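Local structure of putative glycosyltransferase (Mannosyltransferase) involved in glycosylating the PBCV-1 major capsid protein (Paramecium bursaria Chlorella virus 1, 2P6W) at residues P6-E18 with Y32-E46. The protein is a putative glycosyltransferase of a large DNA virus, its N-terminal domain probably transferring sugar from a nucleotide donor during glycosylation of the major capsid protein. Numbering follows the deposited sequence.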
ATOM      1  N   PRO A   6       8.949   6.219 -14.491  1.00 30.23           N
ATOM      2  CA  PRO A   6       9.321   7.084 -13.374  1.00 29.47           C
ATOM      3  C   PRO A   6      10.089   6.330 -12.320  1.00 28.97           C
ATOM      4  O   PRO A   6      10.022   5.112 -12.263  1.00 29.02           O
ATOM      5  CB  PRO A   6       7.969   7.520 -12.793  1.00 29.94           C
ATOM      6  CG  PRO A   6       7.027   6.457 -13.200  1.00 30.37           C
ATOM      7  CD  PRO A   6       7.495   5.990 -14.541  1.00 30.44           C
ATOM      8  N   CYS A   7      10.812   7.068 -11.492  1.00 27.72           N
ATOM      9  CA  CYS A   7      11.510   6.497 -10.366  1.00 26.31           C
ATOM     10  C   CYS A   7      10.472   6.138  -9.308  1.00 25.32           C
ATOM     11  O   CYS A   7       9.790   7.021  -8.771  1.00 24.32           O
ATOM     12  CB  CYS A   7      12.506   7.501  -9.810  1.00 27.09           C
ATOM     13  SG  CYS A   7      13.361   6.897  -8.372  1.00 29.30           S
ATOM     14  N   ILE A   8      10.345   4.839  -9.034  1.00 23.35           N
ATOM     15  CA  ILE A   8       9.372   4.336  -8.058  1.00 22.51           C
ATOM     16  C   ILE A   8      10.087   3.735  -6.856  1.00 21.44           C
ATOM     17  O   ILE A   8      11.054   2.990  -7.028  1.00 22.30           O
ATOM     18  CB  ILE A   8       8.475   3.279  -8.710  1.00 22.20           C
ATOM     19  CG1 ILE A   8       7.600   3.935  -9.777  1.00 23.72           C
ATOM     20  CG2 ILE A   8       7.601   2.528  -7.656  1.00 22.80           C
ATOM     21  CD1 ILE A   8       6.989   2.942 -10.772  1.00 24.60           C
ATOM     22  N   THR A   9       9.607   4.059  -5.649  1.00 21.19           N
ATOM     23  CA  THR A   9      10.082   3.432  -4.419  1.00 20.59           C
ATOM     24  C   THR A   9       8.908   2.701  -3.802  1.00 20.69           C
ATOM     25  O   THR A   9       7.893   3.325  -3.482  1.00 20.46           O
ATOM     26  CB  THR A   9      10.584   4.486  -3.412  1.00 21.38           C
ATOM     27  OG1 THR A   9      11.767   5.104  -3.935  1.00 21.39           O
ATOM     28  CG2 THR A   9      10.893   3.871  -2.034  1.00 21.26           C
ATOM     29  N   ILE A  10       9.026   1.387  -3.668  1.00 20.39           N
ATOM     30  CA  ILE A  10       8.005   0.628  -2.965  1.00 20.19           C
ATOM     31  C   ILE A  10       8.403   0.610  -1.509  1.00 21.07           C
ATOM     32  O   ILE A  10       9.578   0.402  -1.190  1.00 22.52           O
ATOM     33  CB  ILE A  10       7.860  -0.805  -3.522  1.00 20.77           C
ATOM     34  CG1 ILE A  10       7.597  -0.727  -5.031  1.00 21.38           C
ATOM     35  CG2 ILE A  10       6.751  -1.581  -2.756  1.00 21.98           C
ATOM     36  CD1 ILE A  10       7.285  -2.035  -5.706  1.00 22.08           C
ATOM     37  N   LEU A  11       7.425   0.829  -0.642  1.00 20.04           N
ATOM     38  CA  LEU A  11       7.683   0.799   0.799  1.00 20.54           C
ATOM     39  C   LEU A  11       6.660  -0.057   1.516  1.00 20.22           C
ATOM     40  O   LEU A  11       5.503  -0.173   1.104  1.00 20.41           O
ATOM     41  CB  LEU A  11       7.738   2.205   1.416  1.00 21.33           C
ATOM     42  CG  LEU A  11       6.477   3.057   1.275  1.00 22.12           C
ATOM     43  CD1 LEU A  11       6.247   3.893   2.519  1.00 23.64           C
ATOM     44  CD2 LEU A  11       6.579   3.960   0.066  1.00 23.85           C
ATOM     45  N   SER A  12       7.115  -0.644   2.622  1.00 20.91           N
ATOM     46  CA  SER A  12       6.252  -1.442   3.476  1.00 20.63           C
ATOM     47  C   SER A  12       6.933  -1.543   4.817  1.00 20.90           C
ATOM     48  O   SER A  12       7.917  -0.822   5.082  1.00 20.42           O
ATOM     49  CB  SER A  12       6.045  -2.837   2.876  1.00 21.04           C
ATOM     50  OG  SER A  12       5.026  -3.569   3.563  1.00 20.28           O
ATOM     51  N   GLY A  13       6.440  -2.443   5.657  1.00 20.80           N
ATOM     52  CA  GLY A  13       7.085  -2.671   6.950  1.00 21.25           C
ATOM     53  C   GLY A  13       6.302  -3.678   7.733  1.00 21.86           C
ATOM     54  O   GLY A  13       5.132  -3.929   7.426  1.00 22.90           O
ATOM     55  N   HIS A  14       6.951  -4.267   8.738  1.00 21.80           N
ATOM     56  CA  HIS A  14       6.281  -5.190   9.654  1.00 21.78           C
ATOM     57  C   HIS A  14       7.122  -5.377  10.890  1.00 21.39           C
ATOM     58  O   HIS A  14       8.346  -5.383  10.817  1.00 22.27           O
ATOM     59  CB  HIS A  14       6.028  -6.560   9.032  1.00 21.96           C
ATOM     60  CG  HIS A  14       4.993  -7.351   9.772  1.00 22.75           C
ATOM     61  ND1 HIS A  14       3.644  -7.242   9.506  1.00 23.76           N
ATOM     62  CD2 HIS A  14       5.105  -8.216  10.811  1.00 24.20           C
ATOM     63  CE1 HIS A  14       2.972  -8.029  10.328  1.00 24.46           C
ATOM     64  NE2 HIS A  14       3.835  -8.622  11.138  1.00 23.15           N
ATOM     65  N   PHE A  15       6.443  -5.527  12.015  1.00 21.83           N
ATOM     66  CA  PHE A  15       7.059  -5.969  13.257  1.00 22.25           C
ATOM     67  C   PHE A  15       6.081  -6.941  13.931  1.00 22.60           C
ATOM     68  O   PHE A  15       4.881  -6.662  13.970  1.00 22.99           O
ATOM     69  CB  PHE A  15       7.304  -4.775  14.178  1.00 22.62           C
ATOM     70  CG  PHE A  15       7.983  -5.138  15.464  1.00 23.44           C
ATOM     71  CD1 PHE A  15       7.227  -5.473  16.589  1.00 23.67           C
ATOM     72  CD2 PHE A  15       9.364  -5.149  15.553  1.00 22.67           C
ATOM     73  CE1 PHE A  15       7.847  -5.823  17.795  1.00 24.05           C
ATOM     74  CE2 PHE A  15       9.996  -5.494  16.760  1.00 24.40           C
ATOM     75  CZ  PHE A  15       9.227  -5.829  17.872  1.00 24.13           C
ATOM     76  N   PRO A  16       6.588  -8.076  14.485  1.00 22.67           N
ATOM     77  CA  PRO A  16       7.967  -8.560  14.619  1.00 23.32           C
ATOM     78  C   PRO A  16       8.464  -9.441  13.469  1.00 23.64           C
ATOM     79  O   PRO A  16       7.676  -9.842  12.580  1.00 23.40           O
ATOM     80  CB  PRO A  16       7.900  -9.399  15.899  1.00 23.04           C
ATOM     81  CG  PRO A  16       6.515 -10.047  15.800  1.00 22.88           C
ATOM     82  CD  PRO A  16       5.633  -9.015  15.107  1.00 22.68           C
ATOM     83  N   LYS A  17       9.759  -9.770  13.499  1.00 23.94           N
ATOM     84  CA  LYS A  17      10.349 -10.551  12.416  1.00 24.93           C
ATOM     85  C   LYS A  17       9.892 -12.005  12.449  1.00 24.25           C
ATOM     86  O   LYS A  17      10.099 -12.737  11.475  1.00 24.63           O
ATOM     87  CB  LYS A  17      11.875 -10.463  12.430  1.00 25.30           C
ATOM     88  CG  LYS A  17      12.528 -11.102  13.648  1.00 28.24           C
ATOM     89  CD  LYS A  17      14.041 -10.915  13.606  1.00 31.08           C
ATOM     90  CE  LYS A  17      14.695 -11.304  14.935  1.00 33.86           C
ATOM     91  NZ  LYS A  17      14.279 -12.641  15.403  1.00 33.84           N
ATOM     92  N   GLU A  18       9.277 -12.416  13.565  1.00 24.18           N
ATOM     93  CA  GLU A  18       8.802 -13.801  13.729  1.00 23.51           C
ATOM     94  C   GLU A  18       7.563 -14.123  12.883  1.00 23.45           C
ATOM     95  O   GLU A  18       7.180 -15.294  12.748  1.00 23.02           O
ATOM     96  CB  GLU A  18       8.517 -14.118  15.210  1.00 23.64           C
ATOM     97  CG  GLU A  18       9.770 -14.409  16.045  1.00 25.20           C
ATOM     98  CD  GLU A  18      10.618 -13.176  16.327  1.00 25.82           C
ATOM     99  OE1 GLU A  18      10.048 -12.072  16.433  1.00 26.42           O
ATOM    100  OE2 GLU A  18      11.859 -13.320  16.471  1.00 28.55           O
ATOM    101  N   TYR A  32      10.951  -8.284  -6.467  1.00 20.71           N
ATOM    102  CA  TYR A  32      10.290  -7.548  -7.538  1.00 20.48           C
ATOM    103  C   TYR A  32      10.992  -6.208  -7.815  1.00 20.57           C
ATOM    104  O   TYR A  32      11.228  -5.832  -8.973  1.00 21.22           O
ATOM    105  CB  TYR A  32       8.816  -7.352  -7.181  1.00 21.06           C
ATOM    106  CG  TYR A  32       8.037  -6.634  -8.262  1.00 20.53           C
ATOM    107  CD1 TYR A  32       7.716  -7.277  -9.464  1.00 21.53           C
ATOM    108  CD2 TYR A  32       7.617  -5.310  -8.075  1.00 20.81           C
ATOM    109  CE1 TYR A  32       7.005  -6.609 -10.472  1.00 20.17           C
ATOM    110  CE2 TYR A  32       6.923  -4.636  -9.066  1.00 19.75           C
ATOM    111  CZ  TYR A  32       6.618  -5.285 -10.267  1.00 21.20           C
ATOM    112  OH  TYR A  32       5.930  -4.609 -11.253  1.00 21.29           O
ATOM    113  N   CYS A  33      11.344  -5.482  -6.758  1.00 20.40           N
ATOM    114  CA  CYS A  33      12.064  -4.225  -6.921  1.00 20.43           C
ATOM    115  C   CYS A  33      13.401  -4.410  -7.647  1.00 20.90           C
ATOM    116  O   CYS A  33      13.753  -3.618  -8.520  1.00 21.48           O
ATOM    117  CB  CYS A  33      12.280  -3.558  -5.577  1.00 20.07           C
ATOM    118  SG  CYS A  33      10.733  -2.920  -4.884  1.00 21.60           S
ATOM    119  N   SER A  34      14.118  -5.480  -7.298  1.00 21.36           N
ATOM    120  CA  SER A  34      15.415  -5.759  -7.918  1.00 21.67           C
ATOM    121  C   SER A  34      15.265  -6.014  -9.426  1.00 22.20           C
ATOM    122  O   SER A  34      16.119  -5.605 -10.220  1.00 22.74           O
ATOM    123  CB  SER A  34      16.103  -6.945  -7.224  1.00 21.47           C
ATOM    124  OG  SER A  34      15.537  -8.184  -7.628  1.00 22.25           O
ATOM    125  N   ILE A  35      14.175  -6.678  -9.814  1.00 22.04           N
ATOM    126  CA  ILE A  35      13.940  -6.994 -11.228  1.00 22.66           C
ATOM    127  C   ILE A  35      13.763  -5.743 -12.098  1.00 22.79           C
ATOM    128  O   ILE A  35      14.265  -5.683 -13.236  1.00 22.51           O
ATOM    129  CB  ILE A  35      12.769  -7.992 -11.399  1.00 23.14           C
ATOM    130  CG1 ILE A  35      13.149  -9.356 -10.806  1.00 23.93           C
ATOM    131  CG2 ILE A  35      12.372  -8.164 -12.894  1.00 23.75           C
ATOM    132  CD1 ILE A  35      11.996 -10.336 -10.644  1.00 22.67           C
ATOM    133  N   HIS A  36      13.086  -4.734 -11.554  1.00 22.08           N
ATOM    134  CA  HIS A  36      12.700  -3.573 -12.342  1.00 21.98           C
ATOM    135  C   HIS A  36      13.458  -2.309 -11.992  1.00 22.08           C
ATOM    136  O   HIS A  36      13.224  -1.264 -12.597  1.00 22.03           O
ATOM    137  CB  HIS A  36      11.191  -3.349 -12.219  1.00 21.88           C
ATOM    138  CG  HIS A  36      10.411  -4.539 -12.637  1.00 22.71           C
ATOM    139  ND1 HIS A  36      10.217  -4.864 -13.965  1.00 22.97           N
ATOM    140  CD2 HIS A  36       9.876  -5.549 -11.915  1.00 22.69           C
ATOM    141  CE1 HIS A  36       9.548  -6.003 -14.037  1.00 23.55           C
ATOM    142  NE2 HIS A  36       9.332  -6.440 -12.807  1.00 23.10           N
ATOM    143  N   GLY A  37      14.341  -2.394 -11.001  1.00 21.89           N
ATOM    144  CA  GLY A  37      15.176  -1.254 -10.640  1.00 22.53           C
ATOM    145  C   GLY A  37      14.452  -0.271  -9.741  1.00 23.15           C
ATOM    146  O   GLY A  37      14.871   0.884  -9.623  1.00 24.66           O
ATOM    147  N   TYR A  38      13.376  -0.715  -9.093  1.00 22.67           N
ATOM    148  CA  TYR A  38      12.683   0.166  -8.149  1.00 22.03           C
ATOM    149  C   TYR A  38      13.426   0.184  -6.834  1.00 22.16           C
ATOM    150  O   TYR A  38      14.083  -0.789  -6.475  1.00 22.69           O
ATOM    151  CB  TYR A  38      11.247  -0.302  -7.879  1.00 22.33           C
ATOM    152  CG  TYR A  38      10.393  -0.535  -9.095  1.00 21.73           C
ATOM    153  CD1 TYR A  38      10.349   0.391 -10.140  1.00 22.51           C
ATOM    154  CD2 TYR A  38       9.558  -1.655  -9.174  1.00 22.11           C
ATOM    155  CE1 TYR A  38       9.526   0.187 -11.265  1.00 22.49           C
ATOM    156  CE2 TYR A  38       8.740  -1.871 -10.298  1.00 22.72           C
ATOM    157  CZ  TYR A  38       8.729  -0.945 -11.342  1.00 22.39           C
ATOM    158  OH  TYR A  38       7.928  -1.144 -12.447  1.00 23.50           O
ATOM    159  N   ASN A  39      13.297   1.278  -6.077  1.00 22.21           N
ATOM    160  CA  ASN A  39      13.870   1.311  -4.730  1.00 21.91           C
ATOM    161  C   ASN A  39      12.917   0.565  -3.816  1.00 22.46           C
ATOM    162  O   ASN A  39      11.726   0.491  -4.104  1.00 22.71           O
ATOM    163  CB  ASN A  39      14.015   2.744  -4.208  1.00 22.46           C
ATOM    164  CG  ASN A  39      14.782   3.648  -5.156  1.00 23.32           C
ATOM    165  OD1 ASN A  39      14.300   4.736  -5.542  1.00 27.61           O
ATOM    166  ND2 ASN A  39      15.964   3.207  -5.558  1.00 23.87           N
ATOM    167  N   PHE A  40      13.445   0.009  -2.731  1.00 22.18           N
ATOM    168  CA  PHE A  40      12.644  -0.710  -1.759  1.00 22.77           C
ATOM    169  C   PHE A  40      13.024  -0.220  -0.363  1.00 22.68           C
ATOM    170  O   PHE A  40      14.204  -0.262   0.000  1.00 23.33           O
ATOM    171  CB  PHE A  40      12.894  -2.216  -1.893  1.00 23.69           C
ATOM    172  CG  PHE A  40      12.138  -3.040  -0.910  1.00 25.14           C
ATOM    173  CD1 PHE A  40      10.752  -2.962  -0.833  1.00 26.44           C
ATOM    174  CD2 PHE A  40      12.814  -3.901  -0.049  1.00 28.71           C
ATOM    175  CE1 PHE A  40      10.036  -3.738   0.100  1.00 28.72           C
ATOM    176  CE2 PHE A  40      12.113  -4.684   0.881  1.00 28.49           C
ATOM    177  CZ  PHE A  40      10.727  -4.609   0.942  1.00 26.89           C
ATOM    178  N   TYR A  41      12.032   0.291   0.374  1.00 22.02           N
ATOM    179  CA  TYR A  41      12.212   0.709   1.764  1.00 21.54           C
ATOM    180  C   TYR A  41      11.338  -0.152   2.649  1.00 21.84           C
ATOM    181  O   TYR A  41      10.136  -0.271   2.405  1.00 21.85           O
ATOM    182  CB  TYR A  41      11.855   2.198   2.020  1.00 22.14           C
ATOM    183  CG  TYR A  41      12.149   2.539   3.453  1.00 20.84           C
ATOM    184  CD1 TYR A  41      13.430   2.908   3.848  1.00 21.51           C
ATOM    185  CD2 TYR A  41      11.175   2.382   4.438  1.00 20.60           C
ATOM    186  CE1 TYR A  41      13.728   3.150   5.178  1.00 20.72           C
ATOM    187  CE2 TYR A  41      11.454   2.633   5.772  1.00 19.92           C
ATOM    188  CZ  TYR A  41      12.747   3.000   6.139  1.00 21.43           C
ATOM    189  OH  TYR A  41      13.075   3.233   7.459  1.00 22.28           O
ATOM    190  N   TYR A  42      11.933  -0.743   3.691  1.00 20.82           N
ATOM    191  CA  TYR A  42      11.162  -1.605   4.602  1.00 21.69           C
ATOM    192  C   TYR A  42      11.386  -1.226   6.057  1.00 21.18           C
ATOM    193  O   TYR A  42      12.531  -1.234   6.530  1.00 21.94           O
ATOM    194  CB  TYR A  42      11.573  -3.060   4.387  1.00 21.14           C
ATOM    195  CG  TYR A  42      10.620  -4.062   4.964  1.00 21.28           C
ATOM    196  CD1 TYR A  42       9.420  -4.368   4.308  1.00 22.05           C
ATOM    197  CD2 TYR A  42      10.907  -4.726   6.162  1.00 22.48           C
ATOM    198  CE1 TYR A  42       8.526  -5.317   4.861  1.00 21.14           C
ATOM    199  CE2 TYR A  42      10.042  -5.666   6.694  1.00 22.58           C
ATOM    200  CZ  TYR A  42       8.856  -5.961   6.045  1.00 22.32           C
ATOM    201  OH  TYR A  42       7.992  -6.905   6.568  1.00 23.06           O
ATOM    202  N   GLU A  43      10.311  -0.883   6.768  1.00 21.05           N
ATOM    203  CA  GLU A  43      10.423  -0.474   8.161  1.00 22.00           C
ATOM    204  C   GLU A  43      10.336  -1.686   9.084  1.00 22.69           C
ATOM    205  O   GLU A  43       9.301  -2.354   9.156  1.00 23.64           O
ATOM    206  CB  GLU A  43       9.339   0.541   8.498  1.00 21.73           C
ATOM    207  CG  GLU A  43       9.467   1.150   9.910  1.00 21.36           C
ATOM    208  CD  GLU A  43      10.674   2.090  10.031  1.00 22.68           C
ATOM    209  OE1 GLU A  43      11.003   2.779   9.033  1.00 23.94           O
ATOM    210  OE2 GLU A  43      11.285   2.134  11.123  1.00 24.97           O
ATOM    211  N   GLU A  44      11.429  -1.961   9.786  1.00 23.67           N
ATOM    212  CA  GLU A  44      11.491  -3.126  10.673  1.00 26.05           C
ATOM    213  C   GLU A  44      11.358  -2.743  12.147  1.00 25.66           C
ATOM    214  O   GLU A  44      11.342  -3.624  13.009  1.00 25.97           O
ATOM    215  CB  GLU A  44      12.810  -3.881  10.481  1.00 26.46           C
ATOM    216  CG  GLU A  44      12.985  -4.587   9.151  1.00 30.88           C
ATOM    217  CD  GLU A  44      14.399  -5.133   8.977  1.00 30.40           C
ATOM    218  OE1 GLU A  44      14.933  -5.739   9.937  1.00 35.48           O
ATOM    219  OE2 GLU A  44      14.980  -4.962   7.884  1.00 38.21           O
ATOM    220  N   SER A  45      11.290  -1.443  12.445  1.00 25.22           N
ATOM    221  CA  SER A  45      11.212  -0.983  13.833  1.00 25.36           C
ATOM    222  C   SER A  45       9.871  -1.308  14.471  1.00 25.74           C
ATOM    223  O   SER A  45       8.849  -1.367  13.786  1.00 25.67           O
ATOM    224  CB  SER A  45      11.444   0.526  13.915  1.00 25.31           C
ATOM    225  OG  SER A  45      10.383   1.226  13.286  1.00 24.29           O
ATOM    226  N   GLU A  46       9.893  -1.526  15.782  1.00 27.22           N
ATOM    227  CA  GLU A  46       8.675  -1.648  16.572  1.00 28.26           C
ATOM    228  C   GLU A  46       8.032  -0.269  16.745  1.00 28.25           C
ATOM    229  O   GLU A  46       8.701   0.671  17.178  1.00 27.63           O
ATOM    230  CB  GLU A  46       8.997  -2.253  17.944  1.00 28.60           C
ATOM    231  CG  GLU A  46       7.786  -2.371  18.870  1.00 29.76           C
ATOM    232  CD  GLU A  46       8.078  -3.162  20.133  1.00 30.50           C
ATOM    233  OE1 GLU A  46       9.263  -3.403  20.446  1.00 33.93           O
ATOM    234  OE2 GLU A  46       7.100  -3.534  20.820  1.00 36.86           O
TER
HETATM  235  O   HOH W   1      12.727   3.363 -10.208  1.00 29.57           O
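Strands 8-13 and 39-43 are the parallel pair of a beta-alpha-beta unit at the edge of the GT-A sheet, joined by helix 20-36. Six backbone hydrogen bonds, with the donor alternating between the two segments, run from Asn39 N to Ile8 O (3.0 Å) as far as His14 N to Glu43 O (3.1 Å). On the face toward the connecting helix, Ile10 CD1 packs 3.7 Å from Cys33 SG and meets the edge of the Tyr32 ring, while the Tyr38 ring lies alongside Ile8, its CD1 3.7 Å from Ile8 CB. Leu11 and Tyr41 meet through their CB atoms on the other face, where helix 59-69 packs against both. There Tyr41 OH donates to Glu43 OE1 (2.6 Å), whose second partner is Gln65; Ser45 OG binds OE2, so both carboxylate oxygens of this buried acid are engaged.

The C-terminal ends of such strands carry the nucleotide-sugar site, and here Gly13 and Phe15 bind UDP. With chi1 at -164° the Tyr42 ring swings back over the first strand: Gly13 CA lies over its face, 3.8 Å from the centroid in a CH-pi contact, and Tyr42 OH arrives 3.2 Å from His14 CB. The Phe15 ring lies between Pro16 CB on one face and Glu46 CB on the opposite one, the latter 3.5 Å from its centroid; the Glu46 carboxylate is only 15° from parallel with the ring.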